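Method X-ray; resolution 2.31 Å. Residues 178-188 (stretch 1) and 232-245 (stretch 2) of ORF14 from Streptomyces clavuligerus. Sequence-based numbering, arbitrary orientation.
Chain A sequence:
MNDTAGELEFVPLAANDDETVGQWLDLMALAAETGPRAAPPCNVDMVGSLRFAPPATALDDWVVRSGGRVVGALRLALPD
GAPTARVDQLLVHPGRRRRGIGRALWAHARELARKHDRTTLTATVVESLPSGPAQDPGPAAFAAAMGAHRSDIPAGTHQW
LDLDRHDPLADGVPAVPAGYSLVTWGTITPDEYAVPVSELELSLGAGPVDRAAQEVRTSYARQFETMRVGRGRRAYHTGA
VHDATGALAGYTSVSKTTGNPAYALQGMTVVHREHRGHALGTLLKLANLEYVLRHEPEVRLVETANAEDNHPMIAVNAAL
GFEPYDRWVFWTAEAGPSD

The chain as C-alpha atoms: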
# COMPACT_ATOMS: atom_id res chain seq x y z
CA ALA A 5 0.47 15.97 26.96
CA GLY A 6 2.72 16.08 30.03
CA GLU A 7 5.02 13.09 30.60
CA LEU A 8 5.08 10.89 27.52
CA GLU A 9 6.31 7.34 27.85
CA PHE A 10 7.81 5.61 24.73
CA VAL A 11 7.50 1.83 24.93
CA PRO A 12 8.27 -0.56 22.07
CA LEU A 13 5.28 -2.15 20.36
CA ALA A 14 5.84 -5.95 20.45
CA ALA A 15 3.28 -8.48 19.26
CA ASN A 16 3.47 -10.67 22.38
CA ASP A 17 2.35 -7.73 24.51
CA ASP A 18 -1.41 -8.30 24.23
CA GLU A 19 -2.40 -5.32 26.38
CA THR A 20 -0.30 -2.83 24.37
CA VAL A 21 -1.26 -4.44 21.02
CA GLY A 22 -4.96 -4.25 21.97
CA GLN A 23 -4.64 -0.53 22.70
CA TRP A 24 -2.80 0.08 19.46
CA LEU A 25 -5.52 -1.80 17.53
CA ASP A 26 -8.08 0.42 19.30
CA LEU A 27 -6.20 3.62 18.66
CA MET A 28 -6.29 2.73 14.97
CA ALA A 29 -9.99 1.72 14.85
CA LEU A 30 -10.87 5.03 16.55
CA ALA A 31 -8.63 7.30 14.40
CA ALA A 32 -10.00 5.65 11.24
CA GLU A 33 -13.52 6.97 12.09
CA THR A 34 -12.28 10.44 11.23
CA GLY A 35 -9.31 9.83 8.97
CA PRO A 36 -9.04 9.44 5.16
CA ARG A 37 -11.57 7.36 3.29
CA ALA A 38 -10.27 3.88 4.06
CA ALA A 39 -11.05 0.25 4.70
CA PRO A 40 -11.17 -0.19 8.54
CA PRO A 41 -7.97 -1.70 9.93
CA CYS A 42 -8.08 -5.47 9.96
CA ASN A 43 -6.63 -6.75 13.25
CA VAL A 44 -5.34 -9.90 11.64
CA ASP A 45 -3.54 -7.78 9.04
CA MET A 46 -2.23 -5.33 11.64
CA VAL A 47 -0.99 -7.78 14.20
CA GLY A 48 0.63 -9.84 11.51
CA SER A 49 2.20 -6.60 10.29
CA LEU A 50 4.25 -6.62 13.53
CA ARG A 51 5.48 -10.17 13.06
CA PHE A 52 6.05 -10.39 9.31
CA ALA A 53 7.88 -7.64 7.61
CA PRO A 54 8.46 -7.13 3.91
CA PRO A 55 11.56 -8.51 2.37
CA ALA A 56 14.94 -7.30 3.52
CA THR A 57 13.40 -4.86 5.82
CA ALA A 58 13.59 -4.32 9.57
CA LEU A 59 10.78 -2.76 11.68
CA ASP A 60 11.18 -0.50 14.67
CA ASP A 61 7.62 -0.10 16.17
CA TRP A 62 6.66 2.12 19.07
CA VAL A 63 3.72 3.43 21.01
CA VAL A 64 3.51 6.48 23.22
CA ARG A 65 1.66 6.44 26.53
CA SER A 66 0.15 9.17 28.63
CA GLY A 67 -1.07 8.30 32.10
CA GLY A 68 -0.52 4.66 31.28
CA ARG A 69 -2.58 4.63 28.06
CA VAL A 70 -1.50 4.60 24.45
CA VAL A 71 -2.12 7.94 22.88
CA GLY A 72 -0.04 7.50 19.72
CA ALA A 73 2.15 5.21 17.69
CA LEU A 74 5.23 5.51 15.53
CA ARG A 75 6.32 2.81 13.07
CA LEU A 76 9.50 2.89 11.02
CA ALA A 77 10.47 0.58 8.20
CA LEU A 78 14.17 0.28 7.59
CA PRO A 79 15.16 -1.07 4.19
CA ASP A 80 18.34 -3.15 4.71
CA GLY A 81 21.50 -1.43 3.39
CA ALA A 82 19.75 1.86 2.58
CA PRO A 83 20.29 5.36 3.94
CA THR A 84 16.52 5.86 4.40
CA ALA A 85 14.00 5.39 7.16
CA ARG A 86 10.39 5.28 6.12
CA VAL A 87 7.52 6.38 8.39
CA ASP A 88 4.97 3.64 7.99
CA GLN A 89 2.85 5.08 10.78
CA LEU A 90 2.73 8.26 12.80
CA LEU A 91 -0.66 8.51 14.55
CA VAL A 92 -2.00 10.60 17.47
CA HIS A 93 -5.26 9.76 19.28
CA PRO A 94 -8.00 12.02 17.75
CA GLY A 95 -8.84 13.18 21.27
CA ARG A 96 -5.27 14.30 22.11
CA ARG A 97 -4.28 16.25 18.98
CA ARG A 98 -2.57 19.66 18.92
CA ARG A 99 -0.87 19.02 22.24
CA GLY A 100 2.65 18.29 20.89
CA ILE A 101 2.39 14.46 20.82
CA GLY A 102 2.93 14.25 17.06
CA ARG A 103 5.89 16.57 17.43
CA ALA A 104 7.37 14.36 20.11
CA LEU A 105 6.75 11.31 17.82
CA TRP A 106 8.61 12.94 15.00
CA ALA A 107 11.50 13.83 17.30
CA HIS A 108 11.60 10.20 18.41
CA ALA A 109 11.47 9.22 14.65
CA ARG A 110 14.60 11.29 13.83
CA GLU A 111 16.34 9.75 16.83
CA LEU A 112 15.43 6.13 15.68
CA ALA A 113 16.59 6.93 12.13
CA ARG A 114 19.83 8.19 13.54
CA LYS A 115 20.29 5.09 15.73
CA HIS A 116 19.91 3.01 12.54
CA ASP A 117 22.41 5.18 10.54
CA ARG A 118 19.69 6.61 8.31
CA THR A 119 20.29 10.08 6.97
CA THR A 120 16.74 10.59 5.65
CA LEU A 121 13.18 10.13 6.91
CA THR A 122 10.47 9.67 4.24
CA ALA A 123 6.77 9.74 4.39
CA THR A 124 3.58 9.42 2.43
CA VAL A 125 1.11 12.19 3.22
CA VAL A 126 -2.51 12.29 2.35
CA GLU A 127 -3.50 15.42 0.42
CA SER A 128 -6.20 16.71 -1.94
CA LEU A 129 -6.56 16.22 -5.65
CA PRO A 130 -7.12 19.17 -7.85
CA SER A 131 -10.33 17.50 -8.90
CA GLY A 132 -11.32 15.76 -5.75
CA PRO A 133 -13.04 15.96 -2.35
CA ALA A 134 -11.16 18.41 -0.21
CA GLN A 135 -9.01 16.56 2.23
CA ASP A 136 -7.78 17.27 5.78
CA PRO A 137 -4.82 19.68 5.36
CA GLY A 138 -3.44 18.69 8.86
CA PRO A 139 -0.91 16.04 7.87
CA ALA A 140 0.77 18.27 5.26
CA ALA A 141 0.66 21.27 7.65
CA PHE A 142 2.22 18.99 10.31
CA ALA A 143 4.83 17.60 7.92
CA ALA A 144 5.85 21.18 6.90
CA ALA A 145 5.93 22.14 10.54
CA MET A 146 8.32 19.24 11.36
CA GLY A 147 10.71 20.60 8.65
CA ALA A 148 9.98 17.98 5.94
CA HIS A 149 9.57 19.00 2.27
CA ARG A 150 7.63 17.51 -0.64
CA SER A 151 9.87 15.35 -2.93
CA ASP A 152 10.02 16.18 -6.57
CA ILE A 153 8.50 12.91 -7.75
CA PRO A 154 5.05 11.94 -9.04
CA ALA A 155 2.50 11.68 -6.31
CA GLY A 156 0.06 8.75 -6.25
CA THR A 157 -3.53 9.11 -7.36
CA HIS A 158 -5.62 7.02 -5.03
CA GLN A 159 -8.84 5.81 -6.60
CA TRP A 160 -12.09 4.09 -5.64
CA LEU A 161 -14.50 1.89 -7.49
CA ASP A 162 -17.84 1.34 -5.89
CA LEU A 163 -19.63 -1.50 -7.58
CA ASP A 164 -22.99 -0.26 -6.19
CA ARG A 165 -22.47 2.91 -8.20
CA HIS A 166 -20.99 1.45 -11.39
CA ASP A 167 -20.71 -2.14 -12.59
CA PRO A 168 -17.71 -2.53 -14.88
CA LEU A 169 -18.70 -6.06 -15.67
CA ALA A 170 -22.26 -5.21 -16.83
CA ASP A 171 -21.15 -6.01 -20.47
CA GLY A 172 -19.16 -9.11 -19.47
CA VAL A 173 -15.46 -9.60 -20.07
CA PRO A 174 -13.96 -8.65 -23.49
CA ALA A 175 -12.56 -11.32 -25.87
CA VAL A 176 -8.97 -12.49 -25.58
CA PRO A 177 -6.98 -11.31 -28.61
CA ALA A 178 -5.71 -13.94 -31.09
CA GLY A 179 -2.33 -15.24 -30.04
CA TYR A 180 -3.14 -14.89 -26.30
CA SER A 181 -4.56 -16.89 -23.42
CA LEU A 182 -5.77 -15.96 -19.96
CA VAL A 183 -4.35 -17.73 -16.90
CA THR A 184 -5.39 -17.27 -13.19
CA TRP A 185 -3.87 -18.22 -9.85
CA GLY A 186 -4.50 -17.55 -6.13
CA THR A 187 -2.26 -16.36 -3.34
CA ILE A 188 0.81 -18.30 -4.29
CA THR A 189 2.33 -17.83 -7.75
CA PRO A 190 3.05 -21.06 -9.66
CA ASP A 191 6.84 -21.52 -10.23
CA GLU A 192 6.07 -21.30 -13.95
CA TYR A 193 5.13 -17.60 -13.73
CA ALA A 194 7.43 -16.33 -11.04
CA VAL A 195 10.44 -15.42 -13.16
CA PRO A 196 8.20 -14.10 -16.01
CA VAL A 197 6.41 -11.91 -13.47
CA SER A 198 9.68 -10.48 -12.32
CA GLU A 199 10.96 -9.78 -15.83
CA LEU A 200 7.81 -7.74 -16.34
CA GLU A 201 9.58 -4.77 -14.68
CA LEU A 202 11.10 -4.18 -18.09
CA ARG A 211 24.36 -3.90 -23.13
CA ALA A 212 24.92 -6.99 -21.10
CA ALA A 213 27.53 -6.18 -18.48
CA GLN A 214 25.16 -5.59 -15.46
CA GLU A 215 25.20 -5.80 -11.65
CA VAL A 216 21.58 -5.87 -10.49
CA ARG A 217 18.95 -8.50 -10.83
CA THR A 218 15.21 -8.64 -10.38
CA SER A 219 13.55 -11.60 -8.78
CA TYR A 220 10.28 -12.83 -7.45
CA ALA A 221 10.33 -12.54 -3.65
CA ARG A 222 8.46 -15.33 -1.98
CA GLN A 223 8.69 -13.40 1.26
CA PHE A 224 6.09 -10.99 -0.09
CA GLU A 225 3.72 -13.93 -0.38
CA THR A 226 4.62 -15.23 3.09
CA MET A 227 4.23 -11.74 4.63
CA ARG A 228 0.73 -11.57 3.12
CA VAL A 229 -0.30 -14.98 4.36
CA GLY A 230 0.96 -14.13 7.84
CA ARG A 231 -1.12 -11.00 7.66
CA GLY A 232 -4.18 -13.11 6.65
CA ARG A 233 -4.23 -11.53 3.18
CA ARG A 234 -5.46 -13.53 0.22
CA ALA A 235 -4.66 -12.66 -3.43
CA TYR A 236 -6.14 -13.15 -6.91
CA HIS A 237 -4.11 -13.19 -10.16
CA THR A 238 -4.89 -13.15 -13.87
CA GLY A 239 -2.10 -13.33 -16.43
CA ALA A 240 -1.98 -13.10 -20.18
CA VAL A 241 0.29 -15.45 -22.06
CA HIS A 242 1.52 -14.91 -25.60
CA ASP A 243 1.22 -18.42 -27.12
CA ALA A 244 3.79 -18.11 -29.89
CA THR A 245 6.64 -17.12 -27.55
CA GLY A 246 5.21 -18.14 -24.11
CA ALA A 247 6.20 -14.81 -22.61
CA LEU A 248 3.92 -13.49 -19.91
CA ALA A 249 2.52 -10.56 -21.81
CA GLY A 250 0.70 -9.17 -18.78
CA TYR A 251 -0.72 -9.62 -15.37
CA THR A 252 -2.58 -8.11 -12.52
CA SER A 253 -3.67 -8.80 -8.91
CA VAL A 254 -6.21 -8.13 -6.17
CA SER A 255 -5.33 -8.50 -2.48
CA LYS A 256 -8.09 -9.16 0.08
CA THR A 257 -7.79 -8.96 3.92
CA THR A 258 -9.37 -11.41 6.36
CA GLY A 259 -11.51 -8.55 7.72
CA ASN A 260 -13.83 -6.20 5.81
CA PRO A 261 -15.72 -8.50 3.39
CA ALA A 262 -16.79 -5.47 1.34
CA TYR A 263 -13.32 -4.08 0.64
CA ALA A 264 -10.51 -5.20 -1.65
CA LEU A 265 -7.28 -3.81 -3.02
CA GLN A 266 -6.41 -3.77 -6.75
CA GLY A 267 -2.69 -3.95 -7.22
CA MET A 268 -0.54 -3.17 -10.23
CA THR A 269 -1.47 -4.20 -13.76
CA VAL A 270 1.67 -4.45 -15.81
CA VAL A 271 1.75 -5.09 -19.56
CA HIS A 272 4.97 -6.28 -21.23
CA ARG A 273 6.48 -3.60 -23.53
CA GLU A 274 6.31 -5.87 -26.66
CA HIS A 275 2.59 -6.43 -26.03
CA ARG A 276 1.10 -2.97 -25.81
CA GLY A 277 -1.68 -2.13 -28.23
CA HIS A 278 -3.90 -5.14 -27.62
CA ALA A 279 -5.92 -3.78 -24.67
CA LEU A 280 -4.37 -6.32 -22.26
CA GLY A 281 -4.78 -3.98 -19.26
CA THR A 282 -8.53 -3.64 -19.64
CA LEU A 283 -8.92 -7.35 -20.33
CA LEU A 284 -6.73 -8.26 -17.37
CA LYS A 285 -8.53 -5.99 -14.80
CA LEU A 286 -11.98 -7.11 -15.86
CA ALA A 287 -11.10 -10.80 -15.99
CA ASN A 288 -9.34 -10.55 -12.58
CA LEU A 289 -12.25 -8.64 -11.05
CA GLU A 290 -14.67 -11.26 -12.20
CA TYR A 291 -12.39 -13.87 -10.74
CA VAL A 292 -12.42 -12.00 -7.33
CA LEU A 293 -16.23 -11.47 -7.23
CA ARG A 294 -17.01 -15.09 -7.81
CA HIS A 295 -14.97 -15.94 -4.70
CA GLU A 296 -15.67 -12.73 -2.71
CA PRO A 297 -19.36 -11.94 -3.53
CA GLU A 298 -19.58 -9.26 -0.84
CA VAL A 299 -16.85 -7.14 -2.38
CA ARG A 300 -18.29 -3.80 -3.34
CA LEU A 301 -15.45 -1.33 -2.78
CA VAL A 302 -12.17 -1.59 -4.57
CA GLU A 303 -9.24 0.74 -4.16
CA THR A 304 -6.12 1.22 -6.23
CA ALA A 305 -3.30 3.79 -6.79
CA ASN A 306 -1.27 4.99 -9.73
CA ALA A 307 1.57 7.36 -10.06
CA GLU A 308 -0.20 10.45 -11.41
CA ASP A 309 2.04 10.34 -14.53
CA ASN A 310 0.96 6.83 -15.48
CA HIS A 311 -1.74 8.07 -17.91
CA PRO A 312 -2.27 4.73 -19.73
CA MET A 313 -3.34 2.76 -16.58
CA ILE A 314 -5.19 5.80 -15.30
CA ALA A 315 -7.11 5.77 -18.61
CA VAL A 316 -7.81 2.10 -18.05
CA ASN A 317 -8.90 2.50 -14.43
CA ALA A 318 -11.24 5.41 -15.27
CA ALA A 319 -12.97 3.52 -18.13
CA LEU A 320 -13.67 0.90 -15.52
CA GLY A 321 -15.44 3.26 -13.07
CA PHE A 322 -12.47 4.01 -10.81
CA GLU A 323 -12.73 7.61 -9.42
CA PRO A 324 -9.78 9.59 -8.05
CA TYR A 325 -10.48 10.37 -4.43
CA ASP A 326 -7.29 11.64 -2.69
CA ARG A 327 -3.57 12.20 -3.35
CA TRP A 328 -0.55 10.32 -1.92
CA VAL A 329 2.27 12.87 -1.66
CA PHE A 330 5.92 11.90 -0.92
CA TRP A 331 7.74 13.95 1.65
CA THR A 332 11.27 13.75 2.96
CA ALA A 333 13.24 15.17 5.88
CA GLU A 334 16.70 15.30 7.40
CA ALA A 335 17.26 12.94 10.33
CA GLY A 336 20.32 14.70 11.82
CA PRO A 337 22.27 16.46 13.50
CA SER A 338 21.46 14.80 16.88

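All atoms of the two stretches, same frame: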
# COMPACT_ATOMS: atom_id res chain seq x y z
N ALA A 178 -6.33 -12.79 -30.44
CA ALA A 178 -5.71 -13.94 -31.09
C ALA A 178 -4.25 -13.95 -30.72
O ALA A 178 -3.62 -12.90 -30.64
CB ALA A 178 -5.89 -13.85 -32.59
N GLY A 179 -3.72 -15.13 -30.49
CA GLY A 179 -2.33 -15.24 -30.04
C GLY A 179 -2.19 -15.29 -28.53
O GLY A 179 -1.09 -15.62 -28.01
N TYR A 180 -3.26 -14.95 -27.79
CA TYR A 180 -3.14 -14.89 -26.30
C TYR A 180 -3.98 -15.90 -25.52
O TYR A 180 -4.96 -16.38 -26.01
CB TYR A 180 -3.41 -13.48 -25.77
CG TYR A 180 -2.44 -12.48 -26.35
CD1 TYR A 180 -2.69 -11.87 -27.59
CD2 TYR A 180 -1.26 -12.16 -25.67
CE1 TYR A 180 -1.79 -10.97 -28.13
CE2 TYR A 180 -0.36 -11.28 -26.20
CZ TYR A 180 -0.62 -10.68 -27.43
OH TYR A 180 0.28 -9.77 -27.93
N SER A 181 -3.58 -16.24 -24.30
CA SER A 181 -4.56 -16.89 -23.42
C SER A 181 -4.49 -16.40 -21.99
O SER A 181 -3.43 -16.03 -21.49
CB SER A 181 -4.46 -18.40 -23.49
OG SER A 181 -3.12 -18.74 -23.44
N LEU A 182 -5.65 -16.41 -21.34
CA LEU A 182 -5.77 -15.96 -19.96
C LEU A 182 -5.39 -17.08 -19.04
O LEU A 182 -5.85 -18.19 -19.23
CB LEU A 182 -7.21 -15.63 -19.71
CG LEU A 182 -7.45 -14.29 -20.37
CD1 LEU A 182 -8.78 -13.79 -19.87
CD2 LEU A 182 -6.35 -13.31 -19.94
N VAL A 183 -4.55 -16.80 -18.04
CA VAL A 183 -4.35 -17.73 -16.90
C VAL A 183 -4.67 -17.03 -15.54
O VAL A 183 -4.55 -15.78 -15.42
CB VAL A 183 -2.89 -18.32 -16.90
CG1 VAL A 183 -1.87 -17.22 -16.56
CG2 VAL A 183 -2.72 -19.50 -15.94
N THR A 184 -5.07 -17.80 -14.53
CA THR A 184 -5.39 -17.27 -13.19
C THR A 184 -4.70 -18.11 -12.14
O THR A 184 -4.48 -19.31 -12.34
CB THR A 184 -6.92 -17.30 -12.86
OG1 THR A 184 -7.38 -18.67 -12.85
CG2 THR A 184 -7.71 -16.49 -13.88
N TRP A 185 -4.37 -17.49 -11.02
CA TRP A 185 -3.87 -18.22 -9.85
C TRP A 185 -4.10 -17.40 -8.56
O TRP A 185 -4.26 -16.17 -8.62
CB TRP A 185 -2.39 -18.54 -10.04
CG TRP A 185 -1.49 -17.37 -10.05
CD1 TRP A 185 -1.01 -16.72 -8.97
CD2 TRP A 185 -0.92 -16.72 -11.19
NE1 TRP A 185 -0.14 -15.73 -9.35
CE2 TRP A 185 -0.07 -15.71 -10.71
CE3 TRP A 185 -1.03 -16.91 -12.57
CZ2 TRP A 185 0.64 -14.86 -11.55
CZ3 TRP A 185 -0.32 -16.09 -13.41
CH2 TRP A 185 0.51 -15.07 -12.89
N GLY A 186 -4.11 -18.11 -7.42
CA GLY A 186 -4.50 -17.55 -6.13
C GLY A 186 -3.34 -16.85 -5.45
O GLY A 186 -2.59 -16.07 -6.10
N THR A 187 -3.15 -17.13 -4.16
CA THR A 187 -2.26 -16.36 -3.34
C THR A 187 -0.83 -16.68 -3.64
O THR A 187 0.03 -15.82 -3.52
CB THR A 187 -2.57 -16.66 -1.85
OG1 THR A 187 -3.96 -16.40 -1.62
CG2 THR A 187 -1.77 -15.79 -0.96
N ILE A 188 -0.56 -17.91 -4.03
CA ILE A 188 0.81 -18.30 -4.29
C ILE A 188 0.97 -18.41 -5.79
O ILE A 188 0.14 -19.03 -6.48
CB ILE A 188 1.15 -19.69 -3.60
CG1 ILE A 188 0.86 -19.67 -2.10
CG2 ILE A 188 2.57 -20.13 -3.96
CD1 ILE A 188 1.67 -18.55 -1.37
N GLY A 232 -2.82 -12.64 6.93
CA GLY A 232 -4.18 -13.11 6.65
C GLY A 232 -4.74 -12.58 5.33
O GLY A 232 -5.95 -12.59 5.12
N ARG A 233 -3.84 -12.05 4.49
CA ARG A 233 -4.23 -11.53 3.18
C ARG A 233 -4.23 -12.64 2.14
O ARG A 233 -3.30 -13.46 2.08
CB ARG A 233 -3.25 -10.43 2.73
CG ARG A 233 -3.49 -9.13 3.44
CD ARG A 233 -2.45 -8.13 3.13
NE ARG A 233 -2.78 -6.85 3.74
CZ ARG A 233 -3.48 -5.91 3.11
NH1 ARG A 233 -3.92 -6.14 1.88
NH2 ARG A 233 -3.75 -4.77 3.70
N ARG A 234 -5.25 -12.61 1.29
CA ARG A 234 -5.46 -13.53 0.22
C ARG A 234 -5.27 -12.75 -1.10
O ARG A 234 -5.61 -11.56 -1.17
CB ARG A 234 -6.95 -13.82 0.28
CG ARG A 234 -7.37 -15.14 0.07
CD ARG A 234 -8.52 -15.44 1.03
NE ARG A 234 -9.80 -14.71 0.96
CZ ARG A 234 -10.41 -14.17 2.05
NH1 ARG A 234 -9.81 -14.17 3.24
NH2 ARG A 234 -11.60 -13.61 1.95
N ALA A 235 -4.85 -13.41 -2.19
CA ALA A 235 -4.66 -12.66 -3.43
C ALA A 235 -5.25 -13.36 -4.65
O ALA A 235 -5.50 -14.57 -4.62
CB ALA A 235 -3.18 -12.31 -3.64
N TYR A 236 -5.51 -12.59 -5.71
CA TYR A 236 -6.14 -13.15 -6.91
C TYR A 236 -5.39 -12.64 -8.14
O TYR A 236 -5.20 -11.41 -8.29
CB TYR A 236 -7.63 -12.78 -6.99
CG TYR A 236 -8.49 -13.38 -5.92
CD1 TYR A 236 -8.60 -12.77 -4.64
CD2 TYR A 236 -9.21 -14.54 -6.16
CE1 TYR A 236 -9.39 -13.32 -3.66
CE2 TYR A 236 -10.01 -15.09 -5.16
CZ TYR A 236 -10.08 -14.47 -3.93
OH TYR A 236 -10.86 -14.98 -2.97
N HIS A 237 -4.94 -13.56 -9.00
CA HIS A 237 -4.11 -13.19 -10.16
C HIS A 237 -4.70 -13.66 -11.49
O HIS A 237 -5.22 -14.76 -11.58
CB HIS A 237 -2.71 -13.77 -10.03
CG HIS A 237 -2.01 -13.35 -8.78
ND1 HIS A 237 -2.18 -14.02 -7.58
CD2 HIS A 237 -1.15 -12.33 -8.53
CE1 HIS A 237 -1.44 -13.44 -6.65
NE2 HIS A 237 -0.80 -12.42 -7.20
N THR A 238 -4.64 -12.79 -12.48
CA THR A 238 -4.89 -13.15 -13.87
C THR A 238 -3.68 -12.72 -14.69
O THR A 238 -3.12 -11.65 -14.49
CB THR A 238 -6.12 -12.43 -14.40
OG1 THR A 238 -7.25 -12.81 -13.61
CG2 THR A 238 -6.35 -12.79 -15.91
N GLY A 239 -3.24 -13.60 -15.57
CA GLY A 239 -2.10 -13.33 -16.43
C GLY A 239 -2.44 -13.57 -17.90
O GLY A 239 -3.35 -14.32 -18.24
N ALA A 240 -1.73 -12.87 -18.78
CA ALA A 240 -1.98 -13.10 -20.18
C ALA A 240 -0.73 -13.70 -20.77
O ALA A 240 0.36 -13.14 -20.59
CB ALA A 240 -2.32 -11.82 -20.89
N VAL A 241 -0.88 -14.83 -21.44
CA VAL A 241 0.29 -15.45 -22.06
C VAL A 241 0.26 -15.28 -23.55
O VAL A 241 -0.77 -15.47 -24.16
CB VAL A 241 0.43 -16.97 -21.72
CG1 VAL A 241 1.62 -17.55 -22.49
CG2 VAL A 241 0.65 -17.16 -20.21
N HIS A 242 1.40 -14.94 -24.14
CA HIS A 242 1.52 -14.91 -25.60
C HIS A 242 1.93 -16.28 -26.15
O HIS A 242 3.10 -16.66 -26.06
CB HIS A 242 2.46 -13.79 -26.05
CG HIS A 242 2.57 -13.64 -27.55
ND1 HIS A 242 3.73 -13.95 -28.25
CD2 HIS A 242 1.67 -13.21 -28.48
CE1 HIS A 242 3.53 -13.70 -29.54
NE2 HIS A 242 2.29 -13.28 -29.71
N ASP A 243 0.98 -17.01 -26.76
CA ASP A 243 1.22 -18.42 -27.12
C ASP A 243 2.48 -18.64 -27.98
O ASP A 243 3.23 -19.60 -27.76
CB ASP A 243 0.02 -19.11 -27.79
CG ASP A 243 -1.32 -18.89 -27.01
OD1 ASP A 243 -2.38 -18.92 -27.69
OD2 ASP A 243 -1.36 -18.72 -25.76
N ALA A 244 2.73 -17.78 -28.95
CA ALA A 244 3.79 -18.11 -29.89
C ALA A 244 5.17 -18.11 -29.22
O ALA A 244 6.05 -18.85 -29.66
CB ALA A 244 3.78 -17.14 -31.13
N THR A 245 5.35 -17.29 -28.18
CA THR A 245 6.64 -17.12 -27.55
C THR A 245 6.63 -17.60 -26.09
O THR A 245 7.67 -17.64 -25.43
CB THR A 245 7.06 -15.64 -27.55
OG1 THR A 245 6.10 -14.87 -26.81
CG2 THR A 245 7.24 -15.10 -28.98
O HOH W 1 0.68 -16.25 -29.95
O HOH W 2 -6.86 -16.59 -3.47

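Strands 180-185 and 234-242 pair antiparallel, burying 889 Å² between the two stretches. Gly232 ends a helix in a Schellman motif; its positive phi favours glycine. Arg233 starts out sideways, and its guanidinium group is bonded elsewhere in the structure. At Ala235 the pairing starts with a side chain: Ala235 N donates to Thr187 OG1 (3.2 Å). Water 2 also binds Ala235 O.

His237 is covered most. Its backbone pairs with Trp185 in both directions (Trp185 N to His237 O 2.9 Å; His237 N to Trp185 O 2.7 Å). Its ring lies in an offset stack on the five-membered ring of Trp185, with planes at 15°. His237 ND1 donates to Trp185 O (3.2 Å) and makes a weak bond to Gly186 O (2.6 Å).

Thr238 shares its face with Thr184 and Leu182. Gly239 bonds Val183 twice, Gly239 N to Val183 O at 2.5 Å. A CB here would come tight against Val183 CG1 and Trp185 CZ3, so glycine fits. Ala240 meets Leu182 CD2 through its small CB (4.4 Å).

Val241 exchanges two backbone bonds with Ser181 and touches Val183. The His242 ring lies obliquely to that of Tyr180. Asp243 closes the ladder: Asp243 N donates to Gly179 O (2.8 Å), and Asp243 OD2 accepts from Ser181 OG (2.9 Å). Water 1 links Gly179 O to Ala244 N.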